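Tryptophan synthase alpha-subunit (Pyrococcus furiosus, PDB 1GEQ) catalyses the aldol cleavage of indoleglycerol phosphate to indole and glyceraldehyde 3-phosphate, part of the final step of tryptophan biosynthesis. Local coordinates at residues G33-G38 / S79-V84; L85-N90 / D110-V115; Y10-D15 / Q52-R57; F100-K105 / R130-K135; S221-I226 / E236-K241. All coordinates share one frame; numbering follows the deposited sequence.

Interaction 1: G33-G38 / S79-V84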
# COMPACT_ATOMS: atom_id res chain seq x y z
N GLY A 33 8.88 4.60 -6.16
CA GLY A 33 8.90 3.66 -7.28
C GLY A 33 7.46 3.27 -7.53
O GLY A 33 7.09 2.84 -8.61
N ALA A 34 6.64 3.43 -6.49
CA ALA A 34 5.22 3.14 -6.54
C ALA A 34 4.60 3.77 -5.29
O ALA A 34 5.31 4.11 -4.35
CB ALA A 34 4.97 1.64 -6.55
N ILE A 35 3.28 3.92 -5.30
CA ILE A 35 2.57 4.52 -4.18
C ILE A 35 1.34 3.70 -3.75
O ILE A 35 0.57 3.25 -4.59
CB ILE A 35 2.10 5.95 -4.56
CG1 ILE A 35 3.32 6.85 -4.73
CG2 ILE A 35 1.15 6.50 -3.50
CD1 ILE A 35 2.99 8.21 -5.33
N GLU A 36 1.19 3.51 -2.44
CA GLU A 36 0.03 2.79 -1.90
C GLU A 36 -0.86 3.85 -1.26
O GLU A 36 -0.43 4.57 -0.36
CB GLU A 36 0.45 1.77 -0.83
CG GLU A 36 0.98 0.44 -1.38
CD GLU A 36 1.26 -0.58 -0.29
OE1 GLU A 36 1.65 -1.72 -0.61
OE2 GLU A 36 1.07 -0.24 0.90
N LEU A 37 -2.09 3.95 -1.74
CA LEU A 37 -3.04 4.93 -1.21
C LEU A 37 -4.13 4.17 -0.48
O LEU A 37 -4.88 3.39 -1.09
CB LEU A 37 -3.66 5.75 -2.35
CG LEU A 37 -4.60 6.89 -1.96
CD1 LEU A 37 -3.85 7.93 -1.15
CD2 LEU A 37 -5.19 7.52 -3.22
N GLY A 38 -4.22 4.39 0.83
CA GLY A 38 -5.22 3.68 1.62
C GLY A 38 -6.56 4.37 1.78
O GLY A 38 -6.63 5.57 2.04
N SER A 79 1.72 12.95 -12.92
CA SER A 79 2.63 11.81 -12.83
C SER A 79 2.10 10.48 -13.35
O SER A 79 0.89 10.26 -13.44
CB SER A 79 3.07 11.64 -11.38
OG SER A 79 3.92 10.51 -11.23
N SER A 80 3.03 9.60 -13.69
CA SER A 80 2.68 8.28 -14.19
C SER A 80 3.11 7.20 -13.19
O SER A 80 3.02 6.01 -13.48
CB SER A 80 3.36 8.04 -15.55
OG SER A 80 4.75 8.24 -15.46
N THR A 81 3.57 7.61 -12.02
CA THR A 81 4.01 6.65 -11.01
C THR A 81 2.87 5.70 -10.67
O THR A 81 1.75 6.12 -10.40
CB THR A 81 4.47 7.38 -9.73
OG1 THR A 81 5.53 8.28 -10.07
CG2 THR A 81 4.97 6.39 -8.68
N PRO A 82 3.15 4.39 -10.69
CA PRO A 82 2.17 3.36 -10.39
C PRO A 82 1.47 3.62 -9.05
O PRO A 82 2.12 3.97 -8.06
CB PRO A 82 3.01 2.08 -10.36
CG PRO A 82 4.11 2.38 -11.35
CD PRO A 82 4.47 3.79 -10.98
N ILE A 83 0.15 3.46 -9.04
CA ILE A 83 -0.66 3.67 -7.84
C ILE A 83 -1.40 2.39 -7.50
O ILE A 83 -2.06 1.80 -8.36
CB ILE A 83 -1.73 4.77 -8.06
CG1 ILE A 83 -1.09 6.17 -8.00
CG2 ILE A 83 -2.83 4.64 -7.01
CD1 ILE A 83 -0.63 6.59 -6.63
N VAL A 84 -1.30 1.98 -6.24
CA VAL A 84 -2.01 0.80 -5.78
C VAL A 84 -3.00 1.28 -4.71
O VAL A 84 -2.61 1.89 -3.72
CB VAL A 84 -1.06 -0.24 -5.12
CG1 VAL A 84 -1.88 -1.38 -4.54
CG2 VAL A 84 -0.07 -0.77 -6.14

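Interaction 2: L85-N90 / D110-V115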
# COMPACT_ATOMS: atom_id res chain seq x y z
N LEU A 85 -4.27 1.01 -4.94
CA LEU A 85 -5.29 1.41 -3.99
C LEU A 85 -5.42 0.29 -2.96
O LEU A 85 -5.56 -0.88 -3.32
CB LEU A 85 -6.62 1.60 -4.73
CG LEU A 85 -7.56 2.70 -4.22
CD1 LEU A 85 -6.85 4.04 -4.25
CD2 LEU A 85 -8.80 2.74 -5.11
N MET A 86 -5.33 0.65 -1.68
CA MET A 86 -5.44 -0.34 -0.60
C MET A 86 -6.77 -0.10 0.12
O MET A 86 -7.09 1.02 0.52
CB MET A 86 -4.27 -0.19 0.37
CG MET A 86 -4.18 -1.29 1.41
SD MET A 86 -2.73 -1.12 2.47
CE MET A 86 -3.19 -2.15 3.89
N THR A 87 -7.55 -1.17 0.30
CA THR A 87 -8.85 -1.01 0.93
C THR A 87 -9.36 -2.26 1.61
O THR A 87 -8.91 -3.37 1.31
CB THR A 87 -9.91 -0.60 -0.13
OG1 THR A 87 -11.17 -0.33 0.51
CG2 THR A 87 -10.09 -1.73 -1.13
N TYR A 88 -10.31 -2.08 2.52
CA TYR A 88 -10.95 -3.20 3.18
C TYR A 88 -12.10 -3.56 2.23
O TYR A 88 -12.46 -2.76 1.37
CB TYR A 88 -11.46 -2.79 4.56
CG TYR A 88 -10.36 -2.84 5.60
CD1 TYR A 88 -9.33 -1.89 5.61
CD2 TYR A 88 -10.31 -3.87 6.53
CE1 TYR A 88 -8.29 -1.97 6.52
CE2 TYR A 88 -9.26 -3.96 7.45
CZ TYR A 88 -8.26 -3.01 7.44
OH TYR A 88 -7.23 -3.10 8.35
N TYR A 89 -12.66 -4.76 2.39
CA TYR A 89 -13.73 -5.23 1.49
C TYR A 89 -15.10 -4.54 1.57
O TYR A 89 -15.77 -4.39 0.55
CB TYR A 89 -13.92 -6.74 1.66
CG TYR A 89 -14.68 -7.40 0.53
CD1 TYR A 89 -14.28 -7.23 -0.79
CD2 TYR A 89 -15.78 -8.22 0.78
CE1 TYR A 89 -14.95 -7.86 -1.84
CE2 TYR A 89 -16.46 -8.86 -0.26
CZ TYR A 89 -16.03 -8.68 -1.57
OH TYR A 89 -16.69 -9.30 -2.61
N ASN A 90 -15.51 -4.14 2.77
CA ASN A 90 -16.81 -3.49 2.95
C ASN A 90 -17.14 -2.43 1.90
O ASN A 90 -18.16 -2.52 1.22
CB ASN A 90 -16.90 -2.90 4.36
CG ASN A 90 -18.21 -2.14 4.60
OD1 ASN A 90 -19.30 -2.70 4.45
ND2 ASN A 90 -18.09 -0.87 4.97
N ASP A 110 -3.60 1.64 -10.90
CA ASP A 110 -2.94 0.52 -11.57
C ASP A 110 -3.19 -0.83 -10.91
O ASP A 110 -3.42 -1.83 -11.59
CB ASP A 110 -1.44 0.79 -11.64
CG ASP A 110 -1.13 2.10 -12.31
OD1 ASP A 110 -0.72 3.05 -11.61
OD2 ASP A 110 -1.31 2.19 -13.54
N GLY A 111 -3.15 -0.86 -9.58
CA GLY A 111 -3.36 -2.11 -8.88
C GLY A 111 -4.24 -1.94 -7.67
O GLY A 111 -4.48 -0.82 -7.21
N ILE A 112 -4.72 -3.06 -7.14
CA ILE A 112 -5.58 -3.01 -5.96
C ILE A 112 -5.24 -4.10 -4.95
O ILE A 112 -4.91 -5.24 -5.31
CB ILE A 112 -7.07 -3.12 -6.33
CG1 ILE A 112 -7.92 -2.93 -5.08
CG2 ILE A 112 -7.35 -4.47 -6.98
CD1 ILE A 112 -9.33 -2.45 -5.36
N LEU A 113 -5.34 -3.73 -3.69
CA LEU A 113 -5.07 -4.64 -2.59
C LEU A 113 -6.27 -4.61 -1.65
O LEU A 113 -6.59 -3.57 -1.07
CB LEU A 113 -3.81 -4.20 -1.83
CG LEU A 113 -3.52 -4.87 -0.48
CD1 LEU A 113 -3.53 -6.39 -0.61
CD2 LEU A 113 -2.16 -4.40 0.01
N VAL A 114 -6.94 -5.74 -1.53
CA VAL A 114 -8.09 -5.86 -0.65
C VAL A 114 -7.60 -6.62 0.58
O VAL A 114 -7.38 -7.83 0.53
CB VAL A 114 -9.25 -6.62 -1.32
CG1 VAL A 114 -10.49 -6.59 -0.42
CG2 VAL A 114 -9.57 -5.97 -2.66
N VAL A 115 -7.40 -5.87 1.66
CA VAL A 115 -6.90 -6.39 2.92
C VAL A 115 -7.60 -7.62 3.48
O VAL A 115 -6.95 -8.60 3.84
CB VAL A 115 -6.96 -5.28 4.00
CG1 VAL A 115 -6.27 -5.75 5.26
CG2 VAL A 115 -6.30 -4.02 3.48

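Interaction 3: Y10-D15 / Q52-R57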
# COMPACT_ATOMS: atom_id res chain seq x y z
N TYR A 10 3.25 4.76 1.68
CA TYR A 10 1.86 4.42 1.92
C TYR A 10 1.30 5.66 2.62
O TYR A 10 1.94 6.20 3.52
CB TYR A 10 1.68 3.23 2.88
CG TYR A 10 0.28 3.21 3.47
CD1 TYR A 10 -0.77 2.58 2.80
CD2 TYR A 10 -0.02 3.95 4.62
CE1 TYR A 10 -2.09 2.69 3.25
CE2 TYR A 10 -1.33 4.07 5.08
CZ TYR A 10 -2.36 3.45 4.39
OH TYR A 10 -3.66 3.61 4.82
N LEU A 11 0.12 6.10 2.20
CA LEU A 11 -0.53 7.27 2.81
C LEU A 11 -2.01 6.97 2.88
O LEU A 11 -2.55 6.30 2.00
CB LEU A 11 -0.33 8.53 1.96
CG LEU A 11 1.07 9.14 1.80
CD1 LEU A 11 0.99 10.34 0.87
CD2 LEU A 11 1.60 9.56 3.16
N THR A 12 -2.68 7.47 3.91
CA THR A 12 -4.11 7.26 4.02
C THR A 12 -4.83 8.42 3.32
O THR A 12 -4.51 9.59 3.56
CB THR A 12 -4.55 7.19 5.50
OG1 THR A 12 -3.92 6.06 6.12
CG2 THR A 12 -6.07 7.05 5.60
N ALA A 13 -5.77 8.10 2.43
CA ALA A 13 -6.50 9.14 1.71
C ALA A 13 -7.35 9.97 2.68
O ALA A 13 -8.04 9.42 3.54
CB ALA A 13 -7.40 8.51 0.63
N GLY A 14 -7.27 11.29 2.54
CA GLY A 14 -8.06 12.17 3.39
C GLY A 14 -7.47 12.47 4.76
O GLY A 14 -8.17 13.00 5.62
N ASP A 15 -6.20 12.15 4.96
CA ASP A 15 -5.54 12.40 6.24
C ASP A 15 -4.46 13.48 6.09
O ASP A 15 -3.39 13.21 5.55
CB ASP A 15 -4.89 11.10 6.75
CG ASP A 15 -4.15 11.28 8.06
OD1 ASP A 15 -3.34 10.40 8.40
OD2 ASP A 15 -4.37 12.29 8.76
N GLN A 52 -4.18 2.71 12.08
CA GLN A 52 -5.57 2.75 12.52
C GLN A 52 -5.96 4.20 12.88
O GLN A 52 -7.03 4.68 12.51
CB GLN A 52 -5.79 1.85 13.75
CG GLN A 52 -5.59 0.34 13.49
CD GLN A 52 -5.83 -0.50 14.75
OE1 GLN A 52 -5.76 -1.72 14.72
NE2 GLN A 52 -6.11 0.18 15.86
N GLU A 53 -5.07 4.89 13.58
CA GLU A 53 -5.33 6.27 13.98
C GLU A 53 -5.47 7.21 12.78
O GLU A 53 -6.17 8.22 12.87
CB GLU A 53 -4.23 6.77 14.91
CG GLU A 53 -4.23 6.07 16.27
CD GLU A 53 -3.12 6.54 17.19
OE1 GLU A 53 -3.11 6.12 18.37
OE2 GLU A 53 -2.26 7.34 16.75
N SER A 54 -4.83 6.87 11.66
CA SER A 54 -4.92 7.71 10.46
C SER A 54 -6.28 7.50 9.82
O SER A 54 -6.88 8.46 9.31
CB SER A 54 -3.81 7.37 9.47
OG SER A 54 -3.96 6.06 8.95
N HIS A 55 -6.77 6.26 9.83
CA HIS A 55 -8.08 5.98 9.26
C HIS A 55 -9.13 6.78 10.05
O HIS A 55 -10.04 7.36 9.47
CB HIS A 55 -8.43 4.49 9.38
CG HIS A 55 -7.80 3.62 8.34
ND1 HIS A 55 -8.53 2.74 7.57
CD2 HIS A 55 -6.51 3.47 7.96
CE1 HIS A 55 -7.71 2.09 6.76
NE2 HIS A 55 -6.48 2.51 6.98
N TYR A 56 -8.99 6.79 11.37
CA TYR A 56 -9.90 7.51 12.25
C TYR A 56 -9.88 9.02 11.98
O TYR A 56 -10.93 9.66 11.91
CB TYR A 56 -9.54 7.22 13.71
CG TYR A 56 -9.54 5.75 14.04
CD1 TYR A 56 -8.83 5.26 15.14
CD2 TYR A 56 -10.25 4.83 13.26
CE1 TYR A 56 -8.81 3.90 15.44
CE2 TYR A 56 -10.24 3.47 13.55
CZ TYR A 56 -9.52 3.01 14.64
OH TYR A 56 -9.51 1.66 14.92
N ARG A 57 -8.69 9.58 11.81
CA ARG A 57 -8.57 11.01 11.53
C ARG A 57 -9.29 11.34 10.24
O ARG A 57 -10.12 12.25 10.21
CB ARG A 57 -7.10 11.42 11.40
CG ARG A 57 -6.32 11.51 12.70
CD ARG A 57 -5.04 12.31 12.52
NE ARG A 57 -4.10 11.64 11.62
CZ ARG A 57 -3.23 10.71 12.01
NH1 ARG A 57 -3.18 10.34 13.28
NH2 ARG A 57 -2.42 10.14 11.13

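Interaction 4: F100-K105 / R130-K135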
# COMPACT_ATOMS: atom_id res chain seq x y z
N PHE A 100 -16.72 -0.75 -8.72
CA PHE A 100 -15.56 -0.19 -8.05
C PHE A 100 -14.31 -0.27 -8.90
O PHE A 100 -13.68 0.75 -9.19
CB PHE A 100 -15.32 -0.92 -6.72
CG PHE A 100 -14.35 -0.21 -5.81
CD1 PHE A 100 -14.82 0.51 -4.71
CD2 PHE A 100 -12.98 -0.24 -6.06
CE1 PHE A 100 -13.94 1.19 -3.87
CE2 PHE A 100 -12.09 0.44 -5.22
CZ PHE A 100 -12.57 1.15 -4.13
N LEU A 101 -13.94 -1.48 -9.31
CA LEU A 101 -12.75 -1.68 -10.12
C LEU A 101 -12.76 -0.83 -11.39
O LEU A 101 -11.74 -0.29 -11.80
CB LEU A 101 -12.61 -3.17 -10.47
CG LEU A 101 -12.41 -4.10 -9.27
CD1 LEU A 101 -12.20 -5.53 -9.75
CD2 LEU A 101 -11.22 -3.64 -8.45
N ALA A 102 -13.94 -0.71 -12.01
CA ALA A 102 -14.08 0.07 -13.24
C ALA A 102 -13.76 1.55 -13.03
O ALA A 102 -12.99 2.14 -13.78
CB ALA A 102 -15.50 -0.08 -13.78
N GLU A 103 -14.37 2.15 -12.01
CA GLU A 103 -14.14 3.56 -11.72
C GLU A 103 -12.70 3.77 -11.27
O GLU A 103 -12.10 4.80 -11.55
CB GLU A 103 -15.12 4.04 -10.65
CG GLU A 103 -15.17 5.56 -10.49
CD GLU A 103 -16.27 6.00 -9.53
OE1 GLU A 103 -16.49 7.23 -9.39
OE2 GLU A 103 -16.90 5.12 -8.90
N ALA A 104 -12.14 2.78 -10.57
CA ALA A 104 -10.76 2.88 -10.10
C ALA A 104 -9.84 2.96 -11.30
O ALA A 104 -8.96 3.82 -11.38
CB ALA A 104 -10.41 1.67 -9.24
N LYS A 105 -10.05 2.05 -12.25
CA LYS A 105 -9.26 2.00 -13.47
C LYS A 105 -9.44 3.30 -14.24
O LYS A 105 -8.49 3.85 -14.79
CB LYS A 105 -9.70 0.80 -14.31
CG LYS A 105 -8.95 0.60 -15.64
CD LYS A 105 -7.45 0.45 -15.43
CE LYS A 105 -6.72 0.25 -16.75
NZ LYS A 105 -5.24 0.19 -16.59
N ARG A 130 -8.88 -8.66 -13.74
CA ARG A 130 -8.22 -8.86 -15.03
C ARG A 130 -9.07 -8.27 -16.14
O ARG A 130 -8.57 -7.57 -17.02
CB ARG A 130 -8.01 -10.35 -15.27
CG ARG A 130 -7.81 -10.71 -16.73
CD ARG A 130 -7.61 -12.20 -16.91
NE ARG A 130 -7.73 -12.60 -18.31
CZ ARG A 130 -8.87 -12.67 -18.98
NH1 ARG A 130 -10.02 -12.39 -18.37
NH2 ARG A 130 -8.88 -13.03 -20.26
N GLU A 131 -10.37 -8.54 -16.09
CA GLU A 131 -11.28 -8.03 -17.11
C GLU A 131 -11.32 -6.51 -17.11
O GLU A 131 -11.42 -5.89 -18.17
CB GLU A 131 -12.68 -8.61 -16.90
CG GLU A 131 -12.81 -10.02 -17.46
CD GLU A 131 -14.02 -10.77 -16.93
OE1 GLU A 131 -14.18 -11.96 -17.28
OE2 GLU A 131 -14.80 -10.19 -16.15
N GLU A 132 -11.22 -5.90 -15.94
CA GLU A 132 -11.26 -4.45 -15.85
C GLU A 132 -9.89 -3.83 -16.04
O GLU A 132 -9.73 -2.61 -16.03
CB GLU A 132 -11.86 -4.01 -14.51
CG GLU A 132 -13.31 -4.41 -14.32
CD GLU A 132 -14.21 -3.99 -15.49
OE1 GLU A 132 -14.04 -2.86 -16.00
OE2 GLU A 132 -15.08 -4.79 -15.88
N GLY A 133 -8.88 -4.67 -16.23
CA GLY A 133 -7.53 -4.18 -16.45
C GLY A 133 -6.83 -3.67 -15.21
O GLY A 133 -6.00 -2.78 -15.29
N ILE A 134 -7.16 -4.24 -14.05
CA ILE A 134 -6.54 -3.84 -12.80
C ILE A 134 -5.65 -4.95 -12.27
O ILE A 134 -6.05 -6.11 -12.22
CB ILE A 134 -7.60 -3.49 -11.73
CG1 ILE A 134 -8.31 -2.19 -12.11
CG2 ILE A 134 -6.94 -3.34 -10.35
CD1 ILE A 134 -7.39 -0.97 -12.09
N LYS A 135 -4.42 -4.60 -11.89
CA LYS A 135 -3.48 -5.58 -11.36
C LYS A 135 -3.80 -5.91 -9.91
O LYS A 135 -4.21 -5.04 -9.13
CB LYS A 135 -2.05 -5.07 -11.49
CG LYS A 135 -1.49 -5.18 -12.91
CD LYS A 135 -0.08 -4.60 -13.01
CE LYS A 135 0.51 -4.82 -14.40
NZ LYS A 135 1.87 -4.21 -14.52

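Interaction 5: S221-I226 / E236-K241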
# COMPACT_ATOMS: atom_id res chain seq x y z
N SER A 221 3.87 3.59 8.29
CA SER A 221 3.76 4.12 9.64
C SER A 221 4.74 5.25 9.94
O SER A 221 4.39 6.21 10.62
CB SER A 221 3.93 2.98 10.67
OG SER A 221 5.20 2.38 10.56
N ALA A 222 5.96 5.16 9.41
CA ALA A 222 6.94 6.21 9.66
C ALA A 222 6.51 7.54 9.05
O ALA A 222 6.88 8.60 9.53
CB ALA A 222 8.31 5.80 9.11
N LEU A 223 5.72 7.48 7.99
CA LEU A 223 5.26 8.70 7.34
C LEU A 223 3.94 9.19 7.94
O LEU A 223 3.78 10.38 8.21
CB LEU A 223 5.06 8.47 5.83
CG LEU A 223 6.28 8.01 5.04
CD1 LEU A 223 5.87 7.75 3.59
CD2 LEU A 223 7.38 9.05 5.11
N VAL A 224 3.00 8.27 8.13
CA VAL A 224 1.71 8.65 8.69
C VAL A 224 1.86 9.22 10.10
O VAL A 224 1.06 10.05 10.51
CB VAL A 224 0.74 7.45 8.69
CG1 VAL A 224 0.51 6.96 7.26
CG2 VAL A 224 1.30 6.33 9.54
N LYS A 225 2.88 8.78 10.83
CA LYS A 225 3.12 9.30 12.17
C LYS A 225 3.44 10.79 12.09
O LYS A 225 3.02 11.58 12.94
CB LYS A 225 4.29 8.57 12.83
CG LYS A 225 4.91 9.34 13.99
CD LYS A 225 6.12 8.62 14.54
CE LYS A 225 6.94 9.54 15.44
NZ LYS A 225 7.52 10.68 14.66
N ILE A 226 4.20 11.17 11.07
CA ILE A 226 4.56 12.57 10.87
C ILE A 226 3.32 13.36 10.52
O ILE A 226 3.10 14.45 11.05
CB ILE A 226 5.62 12.69 9.74
CG1 ILE A 226 6.91 11.99 10.17
CG2 ILE A 226 5.89 14.17 9.42
CD1 ILE A 226 8.00 11.99 9.12
N GLU A 236 7.25 19.02 4.11
CA GLU A 236 8.70 19.11 4.20
C GLU A 236 9.31 18.02 5.08
O GLU A 236 10.40 17.52 4.79
CB GLU A 236 9.11 20.49 4.74
CG GLU A 236 8.21 21.62 4.28
CD GLU A 236 6.84 21.57 4.95
OE1 GLU A 236 5.82 21.46 4.23
OE2 GLU A 236 6.78 21.62 6.19
N PHE A 237 8.63 17.66 6.16
CA PHE A 237 9.16 16.64 7.04
C PHE A 237 9.07 15.25 6.41
O PHE A 237 9.87 14.37 6.71
CB PHE A 237 8.45 16.67 8.40
CG PHE A 237 8.51 18.02 9.07
CD1 PHE A 237 7.47 18.94 8.93
CD2 PHE A 237 9.63 18.39 9.82
CE1 PHE A 237 7.55 20.20 9.51
CE2 PHE A 237 9.71 19.66 10.40
CZ PHE A 237 8.67 20.56 10.25
N LEU A 238 8.08 15.05 5.54
CA LEU A 238 7.93 13.76 4.86
C LEU A 238 9.11 13.56 3.90
O LEU A 238 9.70 12.48 3.85
CB LEU A 238 6.61 13.73 4.08
CG LEU A 238 5.31 13.73 4.90
CD1 LEU A 238 4.10 13.87 3.98
CD2 LEU A 238 5.23 12.45 5.73
N LYS A 239 9.46 14.61 3.16
CA LYS A 239 10.57 14.53 2.22
C LYS A 239 11.86 14.24 2.97
O LYS A 239 12.67 13.41 2.55
CB LYS A 239 10.69 15.84 1.43
CG LYS A 239 9.40 16.27 0.74
CD LYS A 239 9.55 17.60 -0.01
CE LYS A 239 10.42 17.45 -1.25
NZ LYS A 239 11.68 18.25 -1.16
N LYS A 240 12.06 14.92 4.10
CA LYS A 240 13.26 14.72 4.89
C LYS A 240 13.36 13.30 5.43
O LYS A 240 14.45 12.74 5.51
CB LYS A 240 13.30 15.74 6.04
CG LYS A 240 13.73 17.12 5.58
CD LYS A 240 15.21 17.15 5.28
CE LYS A 240 16.02 17.29 6.56
NZ LYS A 240 17.38 16.70 6.45
N LYS A 241 12.22 12.72 5.80
CA LYS A 241 12.23 11.36 6.32
C LYS A 241 12.54 10.35 5.21
O LYS A 241 13.32 9.41 5.42
CB LYS A 241 10.88 11.04 6.99
CG LYS A 241 10.71 9.60 7.41
CD LYS A 241 11.93 9.03 8.13
CE LYS A 241 11.85 9.17 9.64
NZ LYS A 241 12.76 8.18 10.30

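Interaction 1: G33-G38 / S79-V84
The second and third strands of the barrel wall join here, with Ile35 paired to Ile83 and Glu36 to Val84 in parallel register. Ile35 straddles its partner: its N bonds to Pro82 O at 3.0 Å, somewhat bent (148°), while its O receives Val84 N at 2.8 Å in a nearly straight bond. Leu37 N then donates to Val84 O at 2.9 Å, and Ile83 N turns the other way, to the carboxylate oxygen OD1 of Asp110, just ahead of strand 111-114. Alternate residues face opposite sides of the wall, as in any TIM barrel. On the outer side, Ile83 CG1 stands anti to its carbonyl carbon and the second torsion (chi2 -70°) swings CD1 across Ile35, only 3.5 Å from Ile35 CB and a tight fit. Phe75 and Arg76 of helix 65-76 lie against this isoleucine pair. On the inner side is Glu36, an active-site proton acceptor; its CG passes 4.3 Å from Val84 CB and its side chain, extended beyond CG, packs against Tyr10, Phe159 and Tyr161. Ahead of the strand, Thr81 CG2 rests 3.9 Å from Ala34 CA. The approach contains an ST turn, Ser79 OG accepting from Thr81 N at 3.0 Å, and Asp29 binds both hydroxyls.

Interaction 2: L85-N90 / D110-V115
Val115 sits squarely over one face of the Tyr88 ring, its CB 4.2 Å from the ring centroid and just 3° off the normal, a CH-pi contact in which CG1 reaches toward CZ. The other branch, CG2, leans toward Met86, whose CE approaches it to 3.7 Å. Met86 reaches that point with CG anti to the backbone N (chi1 -171°) and the rest of its chain extended; on the way it runs beside Leu113, pointing in the same direction, with CG 4.0 Å from Leu113 CD2. Past the end of strand 85-87 the Tyr89 side chain crosses that of Val114, CD1 lying 3.9 Å from Val114 CG1. Four backbone bonds, all close to 2.9 Å, zip the strands together: Leu85 N to Gly111 O, Leu113 N to Leu85 O, Thr87 N to Leu113 O, and Val115 N to Thr87 O. The last pairing carries the register past strand 111-114 and so places Val115 against the tyrosine. The Tyr88 hydroxyl is bound by Asp47, a catalytic proton acceptor, and by the backbone N of Ala46, while Met86 lies near Glu36. Parallel neighbours whose C-terminal ends border the catalytic residues in this way are the hallmark of a TIM-barrel active site.

Interaction 3: Y10-D15 / Q52-R57
Asp15 and Arg57 form the firm end of this contact, a side-on salt bridge in which two nitrogens each meet a different carboxylate oxygen. Arg57 NE points almost straight (171°) at Asp15 OD2, 2.9 Å away and in the guanidinium plane; NH2 reaches Asp15 OD1 at 2.9 Å from a somewhat tilted position. The fit is imperfectly flat, since the two planar groups are turned 40° apart. A bend in the arginine chain (chi3 -66°) lays the guanidinium back along its own helix, with Glu53 O and Ser54 CA over one face. Asp15 OD1 also lies 3.2 Å from Ser54 CB, so the carboxylate is pressed against the helix as well as gripped by charge. Beside it, Thr12 OG1 and Ser54 OG approach to 2.8 Å. The proton between them is not settled, because Tyr10 OH is also 2.8 Å from Thr12 OG1; Ser54 OG bonds in addition to Ile51 O. Packing slackens toward His55, whose NE2 is 3.7 Å from Tyr10 OH, the two side chains crossing at about a right angle; the imidazole is held instead through ND1 by Phe41 N. Arg57, at the opposite end, is partly exposed. A type II turn from Thr12 to Asp15, with Gly14 at positive phi, brings the carboxylate round to the helix. The axes of strand 10-12 and helix 52-57 come within 9.1 Å of each other, with strand 35-38 beside Tyr10 and helix 221-230 against both Tyr10 and Asp15.

Interaction 4: F100-K105 / R130-K135
Lys105 and Ile134 carry much of the apolar contact, sliding past each other in opposite directions. The lysine chain bends at its second torsion (chi2 58°), which brings its CD to 3.6 Å from Ile134 CD1. A second apolar patch forms where Leu101 CB meets the aliphatic part of Glu132 at CG, 4.1 Å away. Polar contacts are weaker. Lys105 NZ makes a weak hydrogen bond to Gly133 O at 3.3 Å, and Lys105 CG passes 3.3 Å from Glu132 O, so the lysine lies along the carbonyls at the end of helix 122-132; its positive charge there would plausibly favour the negative end of the helix dipole. Glu132 curls at chi2 (-52°) and sets OE1 3.8 Å from Ala102 CB, whereas OE2 forms a salt bridge to Arg98, one turn earlier on the first helix. Backbone geometry shapes the rest: Gly133, with positive phi (76°), ends the helix in a Schellman motif and turns the chain so that Ile134 enters the interface. Leu101 and Ile134 both continue inward onto Ile112 of strand 111-114. Adjacent helices packed outside the strand that links them belong to the alternating beta-alpha pattern of the TIM barrel.

Interaction 5: S221-I226 / E236-K241
Leu238 CD2 is the bump that enters the hollow between Leu223 and Ile226, one turn apart on the facing helix. Within it the methyl lies 3.5 Å from Leu223 O, 4.0 Å from Leu223 CB and 4.0 Å from Ile226 CB, so it touches backbone as well as side chain. The reverse fit is made by Ile226, which projects among Phe237, Leu238 and Lys241. Its two ends divide the space: with CG1 anti to the carbonyl carbon (chi1 -64°), CD1 reaches Lys241 CB at 3.7 Å, while the CG2 branch meets Phe237 CB at 3.7 Å. These segments belong to helix 221-230, which follows the last barrel strand, and the C-terminal helix 235-246; they run nearly antiparallel (156°), with axes 9.7 Å apart, in the outer helical layer of the TIM barrel. The Leu238 side chain also touches Phe24 and Leu28 of helix 18-28. Lys241 takes part through its methylenes alone, CG lying 4.1 Å from Leu223 CD2, and the chain then bends at two successive torsions to bring NZ to a weak hydrogen bond with Ser201 O and a long, weak ion pair with Glu244. The Phe237 ring leads out of the interface toward Lys230, with which it forms a cation-pi pair.

One closed eight-stranded barrel unites the five contacts. Interactions 1 and 2 share strand 83-87, follow in series along the chain and have centres 13 Å apart; together they join strands two, three and four. Interaction 3 crosses interaction 1 in sequence and adds the first strand, bonded through Gly38 to Leu11 and Ala13. Interaction 4 alternates with interaction 2 and lies on its outer side, touching it through Ile112. Interaction 5 packs two helices nearest the C-terminus, its centre about 30 Å from that of interaction 4 and across the chain's centre, yet touches interaction 3 through Val224. Interactions 1 to 3 lie beside the catalytic Glu36 and Asp47, while 4 and 5 join elements of the outer helical layer.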